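PDB 2Z1Q: acyl-CoA dehydrogenase from Thermus thermophilus, which probably oxidises saturated acyl-CoA thioesters to their 2,3-dehydro counterparts, using bound FAD and passing the electrons on to an acceptor. Local coordinates for residues I77-E82 and K132-L137; K276-L281 and Y382-A387; E308-I313 and G572-R577. All blocks are in the same frame, centred on the assembly; numbering follows the deposited sequence.

Contact 1 of 3, residues I77-E82 and K132-L137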
ATOM      1  N   ILE B  77     -19.208 -14.188  24.548  1.00 35.24           N
ATOM      2  CA  ILE B  77     -19.361 -15.181  23.474  1.00 36.55           C
ATOM      3  C   ILE B  77     -18.403 -16.375  23.585  1.00 37.81           C
ATOM      4  O   ILE B  77     -18.824 -17.530  23.475  1.00 39.68           O
ATOM      5  CB  ILE B  77     -19.159 -14.512  22.094  1.00 35.74           C
ATOM      6  CG1 ILE B  77     -20.219 -13.440  21.886  1.00 36.77           C
ATOM      7  CG2 ILE B  77     -19.232 -15.548  20.977  1.00 34.82           C
ATOM      8  CD1 ILE B  77     -19.965 -12.591  20.672  1.00 38.89           C
ATOM      9  N   ASP B  78     -17.115 -16.107  23.789  1.00 39.03           N
ATOM     10  CA  ASP B  78     -16.125 -17.178  23.896  1.00 40.14           C
ATOM     11  C   ASP B  78     -15.802 -17.584  25.330  1.00 40.56           C
ATOM     12  O   ASP B  78     -14.798 -18.254  25.583  1.00 40.18           O
ATOM     13  CB  ASP B  78     -14.835 -16.775  23.180  1.00 43.83           C
ATOM     14  CG  ASP B  78     -14.973 -16.805  21.669  1.00 47.84           C
ATOM     15  OD1 ASP B  78     -14.334 -15.964  20.997  1.00 49.75           O
ATOM     16  OD2 ASP B  78     -15.713 -17.673  21.155  1.00 48.38           O
ATOM     17  N   VAL B  79     -16.657 -17.188  26.267  1.00 40.35           N
ATOM     18  CA  VAL B  79     -16.444 -17.518  27.671  1.00 41.17           C
ATOM     19  C   VAL B  79     -17.364 -18.640  28.156  1.00 41.34           C
ATOM     20  O   VAL B  79     -18.557 -18.661  27.845  1.00 41.63           O
ATOM     21  CB  VAL B  79     -16.663 -16.283  28.577  1.00 41.32           C
ATOM     22  CG1 VAL B  79     -16.423 -16.654  30.035  1.00 37.60           C
ATOM     23  CG2 VAL B  79     -15.740 -15.147  28.141  1.00 40.79           C
ATOM     24  N   PRO B  80     -16.813 -19.588  28.929  1.00 41.79           N
ATOM     25  CA  PRO B  80     -17.605 -20.708  29.452  1.00 44.20           C
ATOM     26  C   PRO B  80     -18.845 -20.236  30.218  1.00 46.41           C
ATOM     27  O   PRO B  80     -18.851 -19.166  30.833  1.00 46.89           O
ATOM     28  CB  PRO B  80     -16.609 -21.442  30.336  1.00 43.31           C
ATOM     29  CG  PRO B  80     -15.303 -21.216  29.613  1.00 42.73           C
ATOM     30  CD  PRO B  80     -15.386 -19.751  29.257  1.00 41.27           C
ATOM     31  N   GLU B  81     -19.897 -21.044  30.168  1.00 47.80           N
ATOM     32  CA  GLU B  81     -21.150 -20.719  30.831  1.00 47.73           C
ATOM     33  C   GLU B  81     -21.064 -20.650  32.352  1.00 48.04           C
ATOM     34  O   GLU B  81     -21.672 -19.777  32.977  1.00 47.34           O
ATOM     35  CB  GLU B  81     -22.217 -21.732  30.424  1.00 47.13           C
ATOM     36  CG  GLU B  81     -22.516 -21.692  28.945  1.00 46.40           C
ATOM     37  CD  GLU B  81     -23.517 -22.740  28.519  1.00 45.86           C
ATOM     38  OE1 GLU B  81     -23.137 -23.929  28.429  1.00 46.23           O
ATOM     39  OE2 GLU B  81     -24.684 -22.376  28.273  1.00 44.33           O
ATOM     40  N   GLU B  82     -20.309 -21.562  32.949  1.00 48.33           N
ATOM     41  CA  GLU B  82     -20.188 -21.592  34.399  1.00 50.55           C
ATOM     42  C   GLU B  82     -19.443 -20.396  34.982  1.00 50.85           C
ATOM     43  O   GLU B  82     -19.224 -20.331  36.196  1.00 51.51           O
ATOM     44  CB  GLU B  82     -19.498 -22.880  34.847  1.00 51.42           C
ATOM     45  CG  GLU B  82     -18.152 -23.118  34.207  1.00 53.75           C
ATOM     46  CD  GLU B  82     -18.242 -23.995  32.974  1.00 55.88           C
ATOM     47  OE1 GLU B  82     -18.969 -23.631  32.023  1.00 56.09           O
ATOM     48  OE2 GLU B  82     -17.581 -25.054  32.959  1.00 56.51           O
ATOM     49  N   LYS B 132     -12.878 -15.842  39.924  1.00 49.90           N
ATOM     50  CA  LYS B 132     -12.675 -14.499  40.427  1.00 50.60           C
ATOM     51  C   LYS B 132     -12.125 -13.531  39.394  1.00 49.46           C
ATOM     52  O   LYS B 132     -11.716 -12.426  39.740  1.00 51.31           O
ATOM     53  CB  LYS B 132     -11.748 -14.537  41.637  1.00 52.58           C
ATOM     54  CG  LYS B 132     -10.294 -14.777  41.296  1.00 53.65           C
ATOM     55  CD  LYS B 132      -9.452 -13.537  41.579  1.00 56.03           C
ATOM     56  CE  LYS B 132      -9.473 -13.154  43.055  1.00 56.70           C
ATOM     57  NZ  LYS B 132      -8.526 -12.035  43.357  1.00 57.89           N
ATOM     58  N   TYR B 133     -12.114 -13.938  38.130  1.00 47.36           N
ATOM     59  CA  TYR B 133     -11.605 -13.075  37.070  1.00 44.40           C
ATOM     60  C   TYR B 133     -12.481 -13.089  35.830  1.00 42.43           C
ATOM     61  O   TYR B 133     -12.916 -12.036  35.363  1.00 42.40           O
ATOM     62  CB  TYR B 133     -10.173 -13.482  36.691  1.00 44.48           C
ATOM     63  CG  TYR B 133      -9.107 -13.024  37.666  1.00 43.59           C
ATOM     64  CD1 TYR B 133      -8.095 -13.887  38.079  1.00 43.60           C
ATOM     65  CD2 TYR B 133      -9.116 -11.728  38.182  1.00 44.41           C
ATOM     66  CE1 TYR B 133      -7.125 -13.481  38.985  1.00 44.33           C
ATOM     67  CE2 TYR B 133      -8.143 -11.307  39.090  1.00 44.75           C
ATOM     68  CZ  TYR B 133      -7.156 -12.191  39.488  1.00 44.56           C
ATOM     69  OH  TYR B 133      -6.217 -11.801  40.416  1.00 45.00           O
ATOM     70  N   LEU B 134     -12.746 -14.282  35.308  1.00 39.91           N
ATOM     71  CA  LEU B 134     -13.556 -14.445  34.104  1.00 38.82           C
ATOM     72  C   LEU B 134     -14.915 -13.752  34.151  1.00 37.16           C
ATOM     73  O   LEU B 134     -15.344 -13.141  33.169  1.00 37.32           O
ATOM     74  CB  LEU B 134     -13.737 -15.934  33.809  1.00 39.14           C
ATOM     75  CG  LEU B 134     -13.486 -16.401  32.373  1.00 40.59           C
ATOM     76  CD1 LEU B 134     -12.152 -15.860  31.863  1.00 39.87           C
ATOM     77  CD2 LEU B 134     -13.498 -17.925  32.341  1.00 40.49           C
ATOM     78  N   PRO B 135     -15.617 -13.831  35.289  1.00 36.90           N
ATOM     79  CA  PRO B 135     -16.924 -13.166  35.342  1.00 37.56           C
ATOM     80  C   PRO B 135     -16.835 -11.666  35.041  1.00 36.45           C
ATOM     81  O   PRO B 135     -17.644 -11.128  34.288  1.00 35.15           O
ATOM     82  CB  PRO B 135     -17.410 -13.479  36.764  1.00 37.34           C
ATOM     83  CG  PRO B 135     -16.792 -14.843  37.022  1.00 37.84           C
ATOM     84  CD  PRO B 135     -15.386 -14.657  36.486  1.00 37.57           C
ATOM     85  N   LYS B 136     -15.849 -10.984  35.613  1.00 37.74           N
ATOM     86  CA  LYS B 136     -15.703  -9.551  35.370  1.00 39.44           C
ATOM     87  C   LYS B 136     -15.308  -9.260  33.919  1.00 38.43           C
ATOM     88  O   LYS B 136     -15.797  -8.307  33.307  1.00 37.42           O
ATOM     89  CB  LYS B 136     -14.655  -8.962  36.307  1.00 42.85           C
ATOM     90  CG  LYS B 136     -14.963  -9.121  37.784  1.00 47.29           C
ATOM     91  CD  LYS B 136     -13.913  -8.365  38.590  1.00 51.28           C
ATOM     92  CE  LYS B 136     -14.135  -8.459  40.092  1.00 54.14           C
ATOM     93  NZ  LYS B 136     -13.937  -9.832  40.638  1.00 55.41           N
ATOM     94  N   LEU B 137     -14.423 -10.087  33.372  1.00 36.88           N
ATOM     95  CA  LEU B 137     -13.982  -9.903  31.997  1.00 36.34           C
ATOM     96  C   LEU B 137     -15.138 -10.127  31.035  1.00 35.32           C
ATOM     97  O   LEU B 137     -15.270  -9.418  30.045  1.00 34.87           O
ATOM     98  CB  LEU B 137     -12.849 -10.873  31.668  1.00 34.94           C
ATOM     99  CG  LEU B 137     -11.624 -10.797  32.581  1.00 35.48           C
ATOM    100  CD1 LEU B 137     -10.586 -11.797  32.106  1.00 35.45           C
ATOM    101  CD2 LEU B 137     -11.044  -9.390  32.572  1.00 36.47           C
TER
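Val79 and Leu134 lie alongside each other, pointing opposite ways, with Val79 CG1 set 3.8 Å from Leu134 CG and almost as near to the CD2 branch. Val79 CG1 stands anti to its own backbone N (chi1 -180°), and this turns the methyl onto the leucine fork. The same Leu134 CD2 then reaches the next residue, 4.1 Å from Pro80 CD, the leucine side chain standing roughly perpendicular to the proline. Leu134 itself sits away from the staggered positions (chi1 -132°), a setting in which CG and the CD2 branch meet the loop. Both segments belong to the helical N-terminal domain of the acyl-CoA dehydrogenase fold: residues 77-82 run between helices 62-71 and 90-99, and Leu134 starts the short helix 134-139. Helix 119-124 adds to the apolar cluster, its Val122 touching both Pro80 and Leu134. Further out, Tyr133 is the N-cap of the short helix, and its carbonyl O accepts from Leu137 N at 3.2 Å. Lys132 lays its CD 3.3 Å above the centre of the Tyr133 ring. On the loop side, Asp78 OD2 is held by a salt bridge to Lys90 and a hydrogen bond to Ser93 OG, tying the stretch before Val79 to helix 90-99.

Contact 2 of 3, residues K276-L281 and Y382-A387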
ATOM      1  N   LYS B 276     -15.128  -4.573   3.279  1.00 22.38           N
ATOM      2  CA  LYS B 276     -16.496  -4.274   2.856  1.00 24.26           C
ATOM      3  C   LYS B 276     -16.818  -2.804   3.098  1.00 24.71           C
ATOM      4  O   LYS B 276     -17.388  -2.135   2.235  1.00 24.18           O
ATOM      5  CB  LYS B 276     -17.516  -5.136   3.623  1.00 25.24           C
ATOM      6  CG  LYS B 276     -17.446  -6.626   3.319  1.00 26.32           C
ATOM      7  CD  LYS B 276     -18.495  -7.407   4.102  1.00 28.03           C
ATOM      8  CE  LYS B 276     -18.536  -8.867   3.672  1.00 28.13           C
ATOM      9  NZ  LYS B 276     -19.489  -9.673   4.496  1.00 27.71           N
ATOM     10  N   ARG B 277     -16.452  -2.292   4.269  1.00 25.38           N
ATOM     11  CA  ARG B 277     -16.733  -0.894   4.571  1.00 27.52           C
ATOM     12  C   ARG B 277     -16.032   0.018   3.580  1.00 27.24           C
ATOM     13  O   ARG B 277     -16.630   0.967   3.070  1.00 26.41           O
ATOM     14  CB  ARG B 277     -16.271  -0.535   5.983  1.00 31.61           C
ATOM     15  CG  ARG B 277     -16.717  -1.516   7.021  1.00 37.47           C
ATOM     16  CD  ARG B 277     -18.227  -1.653   7.009  1.00 42.10           C
ATOM     17  NE  ARG B 277     -18.625  -3.012   7.350  1.00 48.01           N
ATOM     18  CZ  ARG B 277     -18.433  -3.574   8.538  1.00 49.83           C
ATOM     19  NH1 ARG B 277     -17.842  -2.894   9.513  1.00 49.83           N
ATOM     20  NH2 ARG B 277     -18.815  -4.825   8.741  1.00 50.96           N
ATOM     21  N   ALA B 278     -14.756  -0.261   3.327  1.00 26.28           N
ATOM     22  CA  ALA B 278     -13.986   0.550   2.391  1.00 25.36           C
ATOM     23  C   ALA B 278     -14.642   0.477   1.014  1.00 26.30           C
ATOM     24  O   ALA B 278     -14.620   1.451   0.256  1.00 25.66           O
ATOM     25  CB  ALA B 278     -12.541   0.051   2.321  1.00 22.84           C
ATOM     26  N   LEU B 279     -15.223  -0.682   0.698  1.00 27.15           N
ATOM     27  CA  LEU B 279     -15.887  -0.860  -0.591  1.00 27.50           C
ATOM     28  C   LEU B 279     -17.165  -0.022  -0.643  1.00 27.45           C
ATOM     29  O   LEU B 279     -17.440   0.620  -1.655  1.00 28.21           O
ATOM     30  CB  LEU B 279     -16.219  -2.342  -0.832  1.00 28.11           C
ATOM     31  CG  LEU B 279     -16.198  -2.881  -2.278  1.00 29.66           C
ATOM     32  CD1 LEU B 279     -16.877  -4.244  -2.320  1.00 28.98           C
ATOM     33  CD2 LEU B 279     -16.918  -1.946  -3.217  1.00 30.25           C
ATOM     34  N   GLU B 280     -17.938  -0.014   0.444  1.00 28.25           N
ATOM     35  CA  GLU B 280     -19.170   0.782   0.495  1.00 29.27           C
ATOM     36  C   GLU B 280     -18.807   2.236   0.232  1.00 27.41           C
ATOM     37  O   GLU B 280     -19.444   2.913  -0.582  1.00 27.39           O
ATOM     38  CB  GLU B 280     -19.845   0.673   1.871  1.00 31.33           C
ATOM     39  CG  GLU B 280     -20.190  -0.745   2.281  1.00 38.70           C
ATOM     40  CD  GLU B 280     -20.839  -0.824   3.657  1.00 42.51           C
ATOM     41  OE1 GLU B 280     -21.153  -1.952   4.099  1.00 44.82           O
ATOM     42  OE2 GLU B 280     -21.036   0.238   4.292  1.00 45.26           O
ATOM     43  N   LEU B 281     -17.778   2.713   0.931  1.00 26.00           N
ATOM     44  CA  LEU B 281     -17.318   4.087   0.770  1.00 25.54           C
ATOM     45  C   LEU B 281     -16.904   4.347  -0.677  1.00 24.03           C
ATOM     46  O   LEU B 281     -17.268   5.369  -1.254  1.00 25.75           O
ATOM     47  CB  LEU B 281     -16.126   4.397   1.697  1.00 21.06           C
ATOM     48  CG  LEU B 281     -16.359   4.463   3.214  1.00 22.49           C
ATOM     49  CD1 LEU B 281     -15.032   4.713   3.926  1.00 20.33           C
ATOM     50  CD2 LEU B 281     -17.341   5.568   3.549  1.00 19.06           C
ATOM     51  N   TYR B 382     -12.414  12.537   5.322  1.00 28.50           N
ATOM     52  CA  TYR B 382     -13.055  11.383   4.708  1.00 26.87           C
ATOM     53  C   TYR B 382     -12.605  10.110   5.411  1.00 25.90           C
ATOM     54  O   TYR B 382     -11.404   9.870   5.564  1.00 28.42           O
ATOM     55  CB  TYR B 382     -12.710  11.322   3.220  1.00 28.19           C
ATOM     56  CG  TYR B 382     -13.382  12.406   2.414  1.00 28.62           C
ATOM     57  CD1 TYR B 382     -14.491  12.123   1.612  1.00 28.84           C
ATOM     58  CD2 TYR B 382     -12.926  13.715   2.469  1.00 30.29           C
ATOM     59  CE1 TYR B 382     -15.123  13.134   0.882  1.00 31.00           C
ATOM     60  CE2 TYR B 382     -13.549  14.733   1.747  1.00 30.99           C
ATOM     61  CZ  TYR B 382     -14.641  14.439   0.957  1.00 31.55           C
ATOM     62  OH  TYR B 382     -15.213  15.461   0.231  1.00 32.87           O
ATOM     63  N   PRO B 383     -13.561   9.271   5.841  1.00 23.66           N
ATOM     64  CA  PRO B 383     -13.262   8.018   6.540  1.00 24.00           C
ATOM     65  C   PRO B 383     -12.296   7.078   5.810  1.00 23.21           C
ATOM     66  O   PRO B 383     -11.580   6.310   6.452  1.00 25.53           O
ATOM     67  CB  PRO B 383     -14.641   7.379   6.717  1.00 24.61           C
ATOM     68  CG  PRO B 383     -15.559   8.544   6.730  1.00 24.89           C
ATOM     69  CD  PRO B 383     -15.010   9.421   5.642  1.00 23.58           C
ATOM     70  N   ILE B 384     -12.277   7.140   4.482  1.00 21.73           N
ATOM     71  CA  ILE B 384     -11.397   6.262   3.711  1.00 21.49           C
ATOM     72  C   ILE B 384      -9.936   6.518   4.062  1.00 22.10           C
ATOM     73  O   ILE B 384      -9.103   5.622   3.974  1.00 23.21           O
ATOM     74  CB  ILE B 384     -11.611   6.417   2.164  1.00 20.94           C
ATOM     75  CG1 ILE B 384     -10.910   5.273   1.418  1.00 19.03           C
ATOM     76  CG2 ILE B 384     -11.062   7.768   1.662  1.00 20.78           C
ATOM     77  CD1 ILE B 384     -11.356   3.872   1.851  1.00 21.31           C
ATOM     78  N   GLU B 385      -9.646   7.740   4.499  1.00 23.01           N
ATOM     79  CA  GLU B 385      -8.294   8.142   4.889  1.00 22.29           C
ATOM     80  C   GLU B 385      -7.876   7.399   6.165  1.00 23.46           C
ATOM     81  O   GLU B 385      -6.769   6.840   6.241  1.00 23.15           O
ATOM     82  CB  GLU B 385      -8.282   9.664   5.072  1.00 21.32           C
ATOM     83  CG  GLU B 385      -6.934  10.316   5.260  1.00 20.93           C
ATOM     84  CD  GLU B 385      -6.446  10.218   6.680  1.00 23.90           C
ATOM     85  OE1 GLU B 385      -7.295  10.133   7.600  1.00 22.28           O
ATOM     86  OE2 GLU B 385      -5.217  10.240   6.883  1.00 24.36           O
ATOM     87  N   ARG B 386      -8.768   7.363   7.153  1.00 23.15           N
ATOM     88  CA  ARG B 386      -8.510   6.673   8.411  1.00 23.50           C
ATOM     89  C   ARG B 386      -8.389   5.161   8.166  1.00 24.13           C
ATOM     90  O   ARG B 386      -7.538   4.495   8.766  1.00 24.82           O
ATOM     91  CB  ARG B 386      -9.653   6.917   9.398  1.00 26.20           C
ATOM     92  CG  ARG B 386      -9.348   6.507  10.845  1.00 30.91           C
ATOM     93  CD  ARG B 386     -10.562   5.890  11.545  1.00 35.85           C
ATOM     94  NE  ARG B 386     -11.829   6.515  11.159  1.00 39.46           N
ATOM     95  CZ  ARG B 386     -12.149   7.780  11.407  1.00 40.63           C
ATOM     96  NH1 ARG B 386     -13.327   8.255  11.011  1.00 41.59           N
ATOM     97  NH2 ARG B 386     -11.305   8.569  12.050  1.00 41.93           N
ATOM     98  N   ALA B 387      -9.233   4.621   7.286  1.00 21.61           N
ATOM     99  CA  ALA B 387      -9.213   3.185   7.010  1.00 21.01           C
ATOM    100  C   ALA B 387      -7.889   2.758   6.374  1.00 19.05           C
ATOM    101  O   ALA B 387      -7.391   1.668   6.651  1.00 21.21           O
ATOM    102  CB  ALA B 387     -10.401   2.791   6.117  1.00 20.55           C
TER
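Leu281 pushes its CD1 methyl into the notch between Pro383 and Ile384, and Ile384 in turn sends its own CD1 toward the small Ala278. This is helix-on-helix packing in the C-terminal helical bundle of the acyl-CoA dehydrogenase fold: where the long helix 252-288 meets helix 383-392, the segments 276-281 and 383-387 run roughly antiparallel (152°), their axes 10.3 Å apart at their closest. The bump on the long helix is Leu281. Its CG is anti to the carbonyl carbon (chi1 -69°), and its CD1 methyl comes to 3.9 Å from Pro383 CB, the leucine side chain meeting the proline nearly at right angles. At the bottom of the notch, Leu281 CD1 also lies 3.7 Å from Ile384 N, a plain van der Waals contact. One turn back, Ala278 offers a low spot in the surface of the long helix. Ile384 reaches it because its CG1 branch extends anti to the backbone N (chi1 -167°). Helix 348-372 closes this side of the seam: Val366 touches Ala278 and Ala387, while Val370 packs on Ile384. On the long helix, Lys276 forms salt bridges with Glu98 and Glu317, and Arg277 with Glu99. The junction lies near the cofactor: the Ile384 side chain is about 10 Å from a bound FAD, and its neighbour His373 lines the FAD pocket. At the far end of the isoleucine, CD1 comes to rest 4.0 Å from Ala278 CB.

Contact 3 of 3, residues E308-I313 and G572-R577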
ATOM      1  N   GLU B 308     -12.411  -5.749  -9.005  1.00 25.65           N
ATOM      2  CA  GLU B 308     -11.352  -6.510  -8.340  1.00 25.89           C
ATOM      3  C   GLU B 308     -11.574  -6.503  -6.825  1.00 24.22           C
ATOM      4  O   GLU B 308     -11.382  -7.517  -6.162  1.00 26.45           O
ATOM      5  CB  GLU B 308      -9.966  -5.924  -8.688  1.00 25.57           C
ATOM      6  CG  GLU B 308      -8.807  -6.730  -8.144  1.00 26.74           C
ATOM      7  CD  GLU B 308      -8.752  -8.143  -8.699  1.00 29.39           C
ATOM      8  OE1 GLU B 308      -8.158  -9.029  -8.039  1.00 26.98           O
ATOM      9  OE2 GLU B 308      -9.295  -8.374  -9.802  1.00 27.82           O
ATOM     10  N   MET B 309     -11.981  -5.365  -6.274  1.00 23.83           N
ATOM     11  CA  MET B 309     -12.239  -5.284  -4.836  1.00 22.70           C
ATOM     12  C   MET B 309     -13.291  -6.297  -4.388  1.00 22.12           C
ATOM     13  O   MET B 309     -13.073  -7.053  -3.435  1.00 23.03           O
ATOM     14  CB  MET B 309     -12.698  -3.873  -4.461  1.00 24.43           C
ATOM     15  CG  MET B 309     -11.596  -2.836  -4.467  1.00 25.62           C
ATOM     16  SD  MET B 309     -12.270  -1.179  -4.292  1.00 34.37           S
ATOM     17  CE  MET B 309     -11.710  -0.483  -5.758  1.00 28.59           C
ATOM     18  N   ALA B 310     -14.434  -6.326  -5.068  1.00 22.66           N
ATOM     19  CA  ALA B 310     -15.503  -7.261  -4.718  1.00 23.86           C
ATOM     20  C   ALA B 310     -15.022  -8.699  -4.875  1.00 24.40           C
ATOM     21  O   ALA B 310     -15.351  -9.574  -4.090  1.00 26.29           O
ATOM     22  CB  ALA B 310     -16.725  -7.015  -5.593  1.00 23.47           C
ATOM     23  N   SER B 311     -14.212  -8.950  -5.886  1.00 25.46           N
ATOM     24  CA  SER B 311     -13.718 -10.293  -6.074  1.00 25.53           C
ATOM     25  C   SER B 311     -12.806 -10.743  -4.923  1.00 26.11           C
ATOM     26  O   SER B 311     -13.015 -11.819  -4.357  1.00 25.53           O
ATOM     27  CB  SER B 311     -12.979 -10.403  -7.409  1.00 25.05           C
ATOM     28  OG  SER B 311     -12.458 -11.711  -7.576  1.00 25.84           O
ATOM     29  N   ARG B 312     -11.808  -9.935  -4.560  1.00 24.35           N
ATOM     30  CA  ARG B 312     -10.916 -10.352  -3.481  1.00 24.32           C
ATOM     31  C   ARG B 312     -11.655 -10.479  -2.150  1.00 24.04           C
ATOM     32  O   ARG B 312     -11.389 -11.384  -1.369  1.00 25.49           O
ATOM     33  CB  ARG B 312      -9.739  -9.395  -3.381  1.00 24.28           C
ATOM     34  CG  ARG B 312      -9.008  -9.223  -4.710  1.00 25.72           C
ATOM     35  CD  ARG B 312      -7.598  -8.720  -4.515  1.00 27.17           C
ATOM     36  NE  ARG B 312      -7.038  -8.151  -5.739  1.00 28.25           N
ATOM     37  CZ  ARG B 312      -5.782  -7.729  -5.858  1.00 30.13           C
ATOM     38  NH1 ARG B 312      -5.353  -7.221  -7.005  1.00 28.79           N
ATOM     39  NH2 ARG B 312      -4.950  -7.827  -4.824  1.00 30.74           N
ATOM     40  N   ILE B 313     -12.599  -9.591  -1.896  1.00 23.85           N
ATOM     41  CA  ILE B 313     -13.359  -9.682  -0.660  1.00 24.75           C
ATOM     42  C   ILE B 313     -14.153 -10.997  -0.620  1.00 25.41           C
ATOM     43  O   ILE B 313     -14.194 -11.670   0.411  1.00 26.13           O
ATOM     44  CB  ILE B 313     -14.324  -8.488  -0.528  1.00 23.82           C
ATOM     45  CG1 ILE B 313     -13.525  -7.190  -0.365  1.00 20.44           C
ATOM     46  CG2 ILE B 313     -15.253  -8.705   0.638  1.00 21.03           C
ATOM     47  CD1 ILE B 313     -14.381  -5.954  -0.526  1.00 21.79           C
ATOM     48  N   GLY B 572     -21.938  -1.204  -2.763  1.00 34.19           N
ATOM     49  CA  GLY B 572     -20.906  -1.816  -1.947  1.00 33.09           C
ATOM     50  C   GLY B 572     -20.784  -3.282  -2.262  1.00 33.41           C
ATOM     51  O   GLY B 572     -20.903  -3.674  -3.421  1.00 34.71           O
ATOM     52  N   TYR B 573     -20.540  -4.102  -1.248  1.00 33.22           N
ATOM     53  CA  TYR B 573     -20.409  -5.535  -1.467  1.00 34.15           C
ATOM     54  C   TYR B 573     -21.732  -6.048  -2.067  1.00 34.94           C
ATOM     55  O   TYR B 573     -22.760  -6.061  -1.398  1.00 34.69           O
ATOM     56  CB  TYR B 573     -20.100  -6.230  -0.134  1.00 33.27           C
ATOM     57  CG  TYR B 573     -19.689  -7.682  -0.261  1.00 33.27           C
ATOM     58  CD1 TYR B 573     -20.336  -8.676   0.469  1.00 31.14           C
ATOM     59  CD2 TYR B 573     -18.640  -8.055  -1.105  1.00 31.46           C
ATOM     60  CE1 TYR B 573     -19.948 -10.021   0.362  1.00 32.29           C
ATOM     61  CE2 TYR B 573     -18.243  -9.388  -1.213  1.00 31.13           C
ATOM     62  CZ  TYR B 573     -18.896 -10.364  -0.479  1.00 31.49           C
ATOM     63  OH  TYR B 573     -18.459 -11.664  -0.574  1.00 31.05           O
ATOM     64  N   PRO B 574     -21.710  -6.485  -3.342  1.00 36.19           N
ATOM     65  CA  PRO B 574     -22.910  -6.986  -4.024  1.00 38.46           C
ATOM     66  C   PRO B 574     -23.608  -8.211  -3.428  1.00 40.39           C
ATOM     67  O   PRO B 574     -24.830  -8.336  -3.526  1.00 42.65           O
ATOM     68  CB  PRO B 574     -22.419  -7.222  -5.452  1.00 37.20           C
ATOM     69  CG  PRO B 574     -20.997  -7.622  -5.254  1.00 37.87           C
ATOM     70  CD  PRO B 574     -20.521  -6.635  -4.204  1.00 37.40           C
ATOM     71  N   ILE B 575     -22.851  -9.113  -2.816  1.00 42.33           N
ATOM     72  CA  ILE B 575     -23.446 -10.305  -2.222  1.00 45.25           C
ATOM     73  C   ILE B 575     -24.390  -9.936  -1.084  1.00 49.19           C
ATOM     74  O   ILE B 575     -23.975  -9.331  -0.097  1.00 49.25           O
ATOM     75  CB  ILE B 575     -22.383 -11.267  -1.675  1.00 43.51           C
ATOM     76  CG1 ILE B 575     -21.564 -11.852  -2.826  1.00 43.27           C
ATOM     77  CG2 ILE B 575     -23.045 -12.385  -0.895  1.00 42.81           C
ATOM     78  CD1 ILE B 575     -20.710 -10.845  -3.540  1.00 44.04           C
ATOM     79  N   PRO B 576     -25.672 -10.315  -1.203  1.00 53.26           N
ATOM     80  CA  PRO B 576     -26.724 -10.049  -0.218  1.00 56.18           C
ATOM     81  C   PRO B 576     -26.373 -10.408   1.224  1.00 59.09           C
ATOM     82  O   PRO B 576     -25.676 -11.394   1.473  1.00 58.47           O
ATOM     83  CB  PRO B 576     -27.892 -10.878  -0.737  1.00 56.35           C
ATOM     84  CG  PRO B 576     -27.693 -10.845  -2.208  1.00 55.92           C
ATOM     85  CD  PRO B 576     -26.212 -11.105  -2.325  1.00 54.27           C
ATOM     86  N   ARG B 577     -26.881  -9.600   2.156  1.00 62.70           N
ATOM     87  CA  ARG B 577     -26.661  -9.790   3.592  1.00 66.33           C
ATOM     88  C   ARG B 577     -27.019 -11.221   3.981  1.00 67.69           C
ATOM     89  O   ARG B 577     -26.123 -11.936   4.482  1.00 68.77           O
ATOM     90  CB  ARG B 577     -27.535  -8.819   4.399  1.00 68.48           C
ATOM     91  CG  ARG B 577     -27.370  -8.906   5.924  1.00 70.16           C
ATOM     92  CD  ARG B 577     -26.146  -8.147   6.404  1.00 72.17           C
ATOM     93  NE  ARG B 577     -26.193  -6.762   5.950  1.00 74.27           N
ATOM     94  CZ  ARG B 577     -25.287  -5.835   6.245  1.00 75.77           C
ATOM     95  NH1 ARG B 577     -24.241  -6.134   7.008  1.00 76.70           N
ATOM     96  NH2 ARG B 577     -25.430  -4.603   5.773  1.00 76.44           N
ATOM     97  OXT ARG B 577     -28.195 -11.609   3.778  1.00 67.83           O
TER
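On the flank of helix 308-313 turned from Tyr573, Arg312 NE donates to Glu308 OE1 at 2.7 Å, a salt bridge one turn apart. The bond is bent (141°), uses the anti lone pair of OE1, and leaves the carboxylate oxygen tilted 26° from the guanidinium plane. Glu308 OE2 bridges Arg560, so both oxygens carry a positive partner. The opposite flank receives the C-terminal tail: after helix 556-570, the last helix, the chain ends as an irregular tail that packs across the C-terminal helical domain of the acyl-CoA dehydrogenase fold, against helix 300-331. Here Ile313 and Tyr573 run side by side with their ends in opposed directions, Ile313 CG2 coming obliquely to 3.6 Å from Tyr573 CE2. The carbonyl O of Ala310 sits at the ring edge, and Ile575 CD1 lies over one face, 3.5 Å above the plane and toward the rim. The tyrosine hydroxyl is hydrogen-bonded to Glu317 OE2, one turn after Ile313. With an alanine here, Glu317 would probably lose that partner and a gap would be likely to open beside Ile313 CG2. Next to the tyrosine, Ala310 CB meets Pro574 CD at 4.1 Å.

Contact 1 stands apart, in the N-terminal helical domain, its centre 34 Å from that of contact 2 and 36 Å from that of contact 3. Contacts 1 and 2 both meet through aliphatic groups, contact 1 being the more buried. Contacts 2 and 3 are neighbours in the C-terminal bundle, each partly buried, and they meet where helix 252-288 lies against helix 300-331: Leu279 CD1 packs 3.5 Å from Ile313 CD1, and Lys276 CE lies over the Tyr573 ring, 3.7 Å from its CD1. Contact 2 joins two helices near the FAD, whereas contact 3 brings an irregular tail onto a helix through an aromatic ring. Glu317 links the two, serving both Lys276 and Tyr573.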